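Local coordinates for ORC1-type DNA replication protein 2 (Aeropyrum pernix, PDB 1W5T), which binds ATP and DNA and takes part in regulating DNA replication, as an AAA+ ATPase of the Cdc6/Orc family, at residues Lys88-Tyr101 / Leu106-Ala120. Sequence-based numbering, arbitrary orientation.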
loop_
_atom_site.group_PDB
_atom_site.type_symbol
_atom_site.label_atom_id
_atom_site.label_comp_id
_atom_site.label_asym_id
_atom_site.label_seq_id
_atom_site.Cartn_x
_atom_site.Cartn_y
_atom_site.Cartn_z
ATOM N N LYS A 88 22.728 -2.672 -7.080
ATOM C CA LYS A 88 21.679 -3.316 -7.816
ATOM C C LYS A 88 20.410 -3.274 -7.026
ATOM O O LYS A 88 20.420 -3.164 -5.810
ATOM C CB LYS A 88 22.020 -4.780 -8.164
ATOM C CG LYS A 88 23.447 -5.253 -7.832
ATOM C CD LYS A 88 24.195 -5.742 -9.086
ATOM C CE LYS A 88 23.616 -7.069 -9.698
ATOM N NZ LYS A 88 23.531 -6.978 -11.255
ATOM N N GLN A 89 19.311 -3.369 -7.756
ATOM C CA GLN A 89 17.965 -3.246 -7.213
ATOM C C GLN A 89 17.229 -4.551 -7.472
ATOM O O GLN A 89 17.339 -5.134 -8.538
ATOM C CB GLN A 89 17.256 -2.059 -7.870
ATOM C CG GLN A 89 18.214 -0.833 -8.143
ATOM C CD GLN A 89 17.652 0.268 -9.072
ATOM O OE1 GLN A 89 16.525 0.740 -8.901
ATOM N NE2 GLN A 89 18.467 0.704 -10.022
ATOM N N ALA A 90 16.501 -5.057 -6.492
ATOM C CA ALA A 90 15.710 -6.213 -6.808
ATOM C C ALA A 90 14.372 -5.930 -6.216
ATOM O O ALA A 90 14.296 -5.383 -5.123
ATOM C CB ALA A 90 16.315 -7.526 -6.249
ATOM N N TYR A 91 13.325 -6.292 -6.946
ATOM C CA TYR A 91 11.971 -6.017 -6.527
ATOM C C TYR A 91 11.200 -7.315 -6.454
ATOM O O TYR A 91 11.141 -8.076 -7.395
ATOM C CB TYR A 91 11.265 -4.997 -7.446
ATOM C CG TYR A 91 9.823 -4.781 -7.057
ATOM C CD1 TYR A 91 9.467 -3.918 -5.994
ATOM C CD2 TYR A 91 8.836 -5.468 -7.705
ATOM C CE1 TYR A 91 8.109 -3.753 -5.621
ATOM C CE2 TYR A 91 7.519 -5.371 -7.331
ATOM C CZ TYR A 91 7.140 -4.509 -6.320
ATOM O OH TYR A 91 5.810 -4.439 -6.047
ATOM N N VAL A 92 10.626 -7.581 -5.301
ATOM C CA VAL A 92 9.808 -8.756 -5.144
ATOM C C VAL A 92 8.488 -8.411 -4.509
ATOM O O VAL A 92 8.450 -7.831 -3.428
ATOM C CB VAL A 92 10.506 -9.799 -4.220
ATOM C CG1 VAL A 92 9.739 -11.109 -4.227
ATOM C CG2 VAL A 92 11.995 -9.980 -4.657
ATOM N N ASN A 93 7.418 -8.777 -5.208
ATOM C CA ASN A 93 6.086 -8.741 -4.661
ATOM C C ASN A 93 5.766 -10.096 -3.995
ATOM O O ASN A 93 5.614 -11.110 -4.682
ATOM C CB ASN A 93 5.070 -8.470 -5.758
ATOM C CG ASN A 93 3.693 -8.194 -5.195
ATOM O OD1 ASN A 93 3.309 -8.778 -4.168
ATOM N ND2 ASN A 93 2.963 -7.258 -5.818
ATOM N N ALA A 94 5.637 -10.091 -2.672
ATOM C CA ALA A 94 5.586 -11.324 -1.900
ATOM C C ALA A 94 4.247 -12.063 -1.954
ATOM O O ALA A 94 4.148 -13.194 -1.484
ATOM C CB ALA A 94 5.988 -11.058 -0.476
ATOM N N PHE A 95 3.224 -11.425 -2.522
ATOM C CA PHE A 95 2.009 -12.121 -2.960
ATOM C C PHE A 95 2.351 -13.214 -3.989
ATOM O O PHE A 95 1.723 -14.300 -4.030
ATOM C CB PHE A 95 1.070 -11.142 -3.677
ATOM C CG PHE A 95 0.015 -10.534 -2.808
ATOM C CD1 PHE A 95 -0.213 -10.999 -1.520
ATOM C CD2 PHE A 95 -0.751 -9.467 -3.291
ATOM C CE1 PHE A 95 -1.200 -10.410 -0.709
ATOM C CE2 PHE A 95 -1.758 -8.865 -2.498
ATOM C CZ PHE A 95 -1.982 -9.341 -1.200
ATOM N N ASN A 96 3.344 -12.901 -4.825
ATOM C CA ASN A 96 3.741 -13.714 -5.970
ATOM C C ASN A 96 4.764 -14.824 -5.630
ATOM O O ASN A 96 5.398 -15.382 -6.549
ATOM C CB ASN A 96 4.271 -12.794 -7.099
ATOM C CG ASN A 96 3.164 -11.929 -7.743
ATOM O OD1 ASN A 96 2.870 -12.066 -8.931
ATOM N ND2 ASN A 96 2.562 -11.024 -6.955
ATOM N N ALA A 97 4.865 -15.168 -4.325
ATOM C CA ALA A 97 5.901 -16.057 -3.763
ATOM C C ALA A 97 5.559 -16.722 -2.406
ATOM O O ALA A 97 5.833 -16.140 -1.364
ATOM C CB ALA A 97 7.218 -15.275 -3.629
ATOM N N PRO A 98 4.993 -17.937 -2.422
ATOM C CA PRO A 98 4.690 -18.697 -1.184
ATOM C C PRO A 98 5.809 -18.856 -0.142
ATOM O O PRO A 98 5.507 -18.691 1.034
ATOM C CB PRO A 98 4.296 -20.097 -1.704
ATOM C CG PRO A 98 4.729 -20.103 -3.161
ATOM C CD PRO A 98 4.538 -18.668 -3.623
ATOM N N ASN A 99 7.039 -19.169 -0.548
ATOM C CA ASN A 99 8.113 -19.498 0.390
ATOM C C ASN A 99 9.356 -18.629 0.185
ATOM O O ASN A 99 9.474 -17.927 -0.826
ATOM C CB ASN A 99 8.503 -20.965 0.233
ATOM C CG ASN A 99 8.567 -21.387 -1.222
ATOM O OD1 ASN A 99 9.046 -20.629 -2.076
ATOM N ND2 ASN A 99 8.057 -22.594 -1.526
ATOM N N LEU A 100 10.278 -18.687 1.148
ATOM C CA LEU A 100 11.534 -17.965 1.085
ATOM C C LEU A 100 12.375 -18.456 -0.090
ATOM O O LEU A 100 13.110 -17.681 -0.725
ATOM C CB LEU A 100 12.312 -18.111 2.398
ATOM C CG LEU A 100 13.462 -17.122 2.655
ATOM C CD1 LEU A 100 12.980 -15.675 2.847
ATOM C CD2 LEU A 100 14.285 -17.540 3.869
ATOM N N TYR A 101 12.265 -19.749 -0.387
ATOM C CA TYR A 101 12.986 -20.299 -1.514
ATOM C C TYR A 101 12.583 -19.552 -2.801
ATOM O O TYR A 101 13.443 -19.244 -3.624
ATOM C CB TYR A 101 12.772 -21.818 -1.649
ATOM C CG TYR A 101 13.344 -22.349 -2.956
ATOM C CD1 TYR A 101 14.648 -22.831 -3.033
ATOM C CD2 TYR A 101 12.575 -22.330 -4.132
ATOM C CE1 TYR A 101 15.159 -23.296 -4.265
ATOM C CE2 TYR A 101 13.069 -22.784 -5.325
ATOM C CZ TYR A 101 14.347 -23.261 -5.394
ATOM O OH TYR A 101 14.819 -23.708 -6.609
ATOM N N LEU A 106 13.650 -15.451 -7.128
ATOM C CA LEU A 106 13.261 -14.215 -7.793
ATOM C C LEU A 106 14.355 -13.142 -7.611
ATOM O O LEU A 106 14.748 -12.497 -8.573
ATOM C CB LEU A 106 11.878 -13.730 -7.314
ATOM C CG LEU A 106 10.694 -14.561 -7.843
ATOM C CD1 LEU A 106 9.393 -14.137 -7.146
ATOM C CD2 LEU A 106 10.531 -14.543 -9.389
ATOM N N ILE A 107 14.889 -12.989 -6.404
ATOM C CA ILE A 107 15.958 -12.008 -6.208
ATOM C C ILE A 107 17.217 -12.302 -7.087
ATOM O O ILE A 107 17.750 -11.366 -7.691
ATOM C CB ILE A 107 16.305 -11.805 -4.687
ATOM C CG1 ILE A 107 15.133 -11.170 -3.927
ATOM C CG2 ILE A 107 17.567 -10.980 -4.523
ATOM C CD1 ILE A 107 15.208 -11.366 -2.418
ATOM N N VAL A 108 17.674 -13.571 -7.170
ATOM C CA VAL A 108 18.798 -13.908 -8.075
ATOM C C VAL A 108 18.530 -13.669 -9.575
ATOM O O VAL A 108 19.407 -13.138 -10.259
ATOM C CB VAL A 108 19.494 -15.340 -7.851
ATOM C CG1 VAL A 108 19.082 -16.036 -6.592
ATOM C CG2 VAL A 108 19.359 -16.258 -9.081
ATOM N N ARG A 109 17.349 -14.078 -10.079
ATOM C CA ARG A 109 16.892 -13.803 -11.451
ATOM C C ARG A 109 17.195 -12.322 -11.755
ATOM O O ARG A 109 17.869 -12.003 -12.727
ATOM C CB ARG A 109 15.360 -14.063 -11.589
ATOM C CG ARG A 109 14.884 -15.463 -12.131
ATOM C CD ARG A 109 13.356 -15.536 -12.700
ATOM N NE ARG A 109 12.445 -14.470 -12.214
ATOM C CZ ARG A 109 11.685 -13.590 -12.900
ATOM N NH1 ARG A 109 10.966 -12.734 -12.200
ATOM N NH2 ARG A 109 11.617 -13.534 -14.224
ATOM N N GLN A 110 16.736 -11.430 -10.889
ATOM C CA GLN A 110 16.954 -9.993 -11.038
ATOM C C GLN A 110 18.402 -9.461 -11.004
ATOM O O GLN A 110 18.688 -8.476 -11.654
ATOM C CB GLN A 110 16.098 -9.223 -10.045
ATOM C CG GLN A 110 14.662 -9.128 -10.545
ATOM C CD GLN A 110 13.763 -8.490 -9.560
ATOM O OE1 GLN A 110 13.040 -9.171 -8.844
ATOM N NE2 GLN A 110 13.785 -7.189 -9.517
ATOM N N THR A 111 19.310 -10.104 -10.260
ATOM C CA THR A 111 20.693 -9.646 -10.223
ATOM C C THR A 111 21.327 -10.014 -11.549
ATOM O O THR A 111 22.314 -9.416 -11.958
ATOM C CB THR A 111 21.505 -10.351 -9.101
ATOM O OG1 THR A 111 21.543 -11.778 -9.341
ATOM C CG2 THR A 111 20.844 -10.182 -7.723
ATOM N N GLY A 112 20.792 -11.057 -12.179
ATOM C CA GLY A 112 21.408 -11.655 -13.358
ATOM C C GLY A 112 22.591 -12.562 -13.092
ATOM O O GLY A 112 23.162 -13.103 -14.040
ATOM N N TYR A 113 22.982 -12.715 -11.830
ATOM C CA TYR A 113 24.134 -13.560 -11.470
ATOM C C TYR A 113 23.874 -15.037 -11.769
ATOM O O TYR A 113 22.747 -15.544 -11.595
ATOM C CB TYR A 113 24.482 -13.415 -9.979
ATOM C CG TYR A 113 25.001 -12.063 -9.516
ATOM C CD1 TYR A 113 24.672 -11.609 -8.238
ATOM C CD2 TYR A 113 25.809 -11.253 -10.328
ATOM C CE1 TYR A 113 25.112 -10.399 -7.756
ATOM C CE2 TYR A 113 26.291 -9.998 -9.861
ATOM C CZ TYR A 113 25.940 -9.579 -8.543
ATOM O OH TYR A 113 26.345 -8.371 -7.946
ATOM N N PRO A 114 24.882 -15.760 -12.228
ATOM C CA PRO A 114 24.637 -17.163 -12.583
ATOM C C PRO A 114 24.800 -17.991 -11.329
ATOM O O PRO A 114 25.870 -18.411 -10.930
ATOM C CB PRO A 114 25.694 -17.437 -13.649
ATOM C CG PRO A 114 26.824 -16.477 -13.337
ATOM C CD PRO A 114 26.296 -15.383 -12.440
ATOM N N ILE A 115 23.695 -18.136 -10.633
ATOM C CA ILE A 115 23.678 -18.841 -9.377
ATOM C C ILE A 115 22.642 -19.914 -9.593
ATOM O O ILE A 115 21.553 -19.607 -9.997
ATOM C CB ILE A 115 23.271 -17.908 -8.244
ATOM C CG1 ILE A 115 24.469 -17.084 -7.787
ATOM C CG2 ILE A 115 22.665 -18.710 -7.058
ATOM C CD1 ILE A 115 24.077 -15.817 -7.057
ATOM N N GLN A 116 23.002 -21.170 -9.331
ATOM C CA GLN A 116 22.086 -22.270 -9.531
ATOM C C GLN A 116 21.269 -22.391 -8.294
ATOM O O GLN A 116 21.770 -22.535 -7.185
ATOM C CB GLN A 116 22.797 -23.578 -9.857
ATOM C CG GLN A 116 21.824 -24.754 -10.110
ATOM C CD GLN A 116 20.810 -24.542 -11.263
ATOM O OE1 GLN A 116 21.110 -24.842 -12.425
ATOM N NE2 GLN A 116 19.626 -24.023 -10.937
ATOM N N VAL A 117 19.983 -22.295 -8.517
ATOM C CA VAL A 117 18.963 -22.340 -7.480
ATOM C C VAL A 117 18.238 -23.699 -7.377
ATOM O O VAL A 117 17.577 -23.944 -6.386
ATOM C CB VAL A 117 17.953 -21.180 -7.730
ATOM C CG1 VAL A 117 17.049 -21.475 -8.936
ATOM C CG2 VAL A 117 17.173 -20.877 -6.494
ATOM N N ARG A 118 18.365 -24.564 -8.386
ATOM C CA ARG A 118 17.788 -25.927 -8.345
ATOM C C ARG A 118 18.205 -26.587 -7.048
ATOM O O ARG A 118 19.392 -26.692 -6.760
ATOM C CB ARG A 118 18.308 -26.810 -9.478
ATOM C CG ARG A 118 17.643 -26.629 -10.833
ATOM C CD ARG A 118 18.281 -27.487 -12.036
ATOM N NE ARG A 118 17.248 -28.224 -12.775
ATOM C CZ ARG A 118 16.377 -27.670 -13.613
ATOM N NH1 ARG A 118 16.420 -26.372 -13.846
ATOM N NH2 ARG A 118 15.462 -28.409 -14.233
ATOM N N GLY A 119 17.246 -26.992 -6.239
ATOM C CA GLY A 119 17.588 -27.767 -5.065
ATOM C C GLY A 119 18.421 -27.085 -3.993
ATOM O O GLY A 119 18.843 -27.748 -3.026
ATOM N N ALA A 120 18.665 -25.777 -4.123
ATOM C CA ALA A 120 19.428 -25.078 -3.087
ATOM C C ALA A 120 18.508 -24.584 -1.968
ATOM O O ALA A 120 17.511 -23.922 -2.236
ATOM C CB ALA A 120 20.248 -23.895 -3.682
#
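Edge strand 88-93 of the AAA+ parallel sheet is covered on one side by the last turns of helix 100-111, the helix that follows it in the chain; the two segment axes run in broadly opposed directions, at 144°. The closest apolar pair is Val92 and Ile107: their side chains cross at about a right angle, with Val92 CG2 3.4 Å from Ile107 CG1. CG2 of the same isoleucine lies 4.1 Å from Ala90 CB, while Leu106 CD1 reaches Val92 CG1 and Ala97 CB. At the helix C-terminus, Lys88 bends its chain past the Tyr113 hydroxyl, itself hydrogen-bonded to His138, and NZ donates to Thr111 O (2.8 Å), lying in the plane of the carbonyl, where a lone pair of the oxygen points. From the first turn of the helix, Tyr101 OH donates to Val117 O, in the loop that follows the helix, at 2.8 Å from above the carbonyl plane; Ala120 N reaches that oxygen from the opposite face, closing a type II turn. CG anti to the backbone N (chi1 171°) directs the Tyr101 ring edge at this turn. A leucine in its place has no hydroxyl, so the turn would probably lose its link to the helix start. Gln89 and Tyr91, on the strand's other face, touch helix 65-82, Tyr91 through Thr66 of the ATP site, sandwiching the strand between helices as in P-loop NTPases.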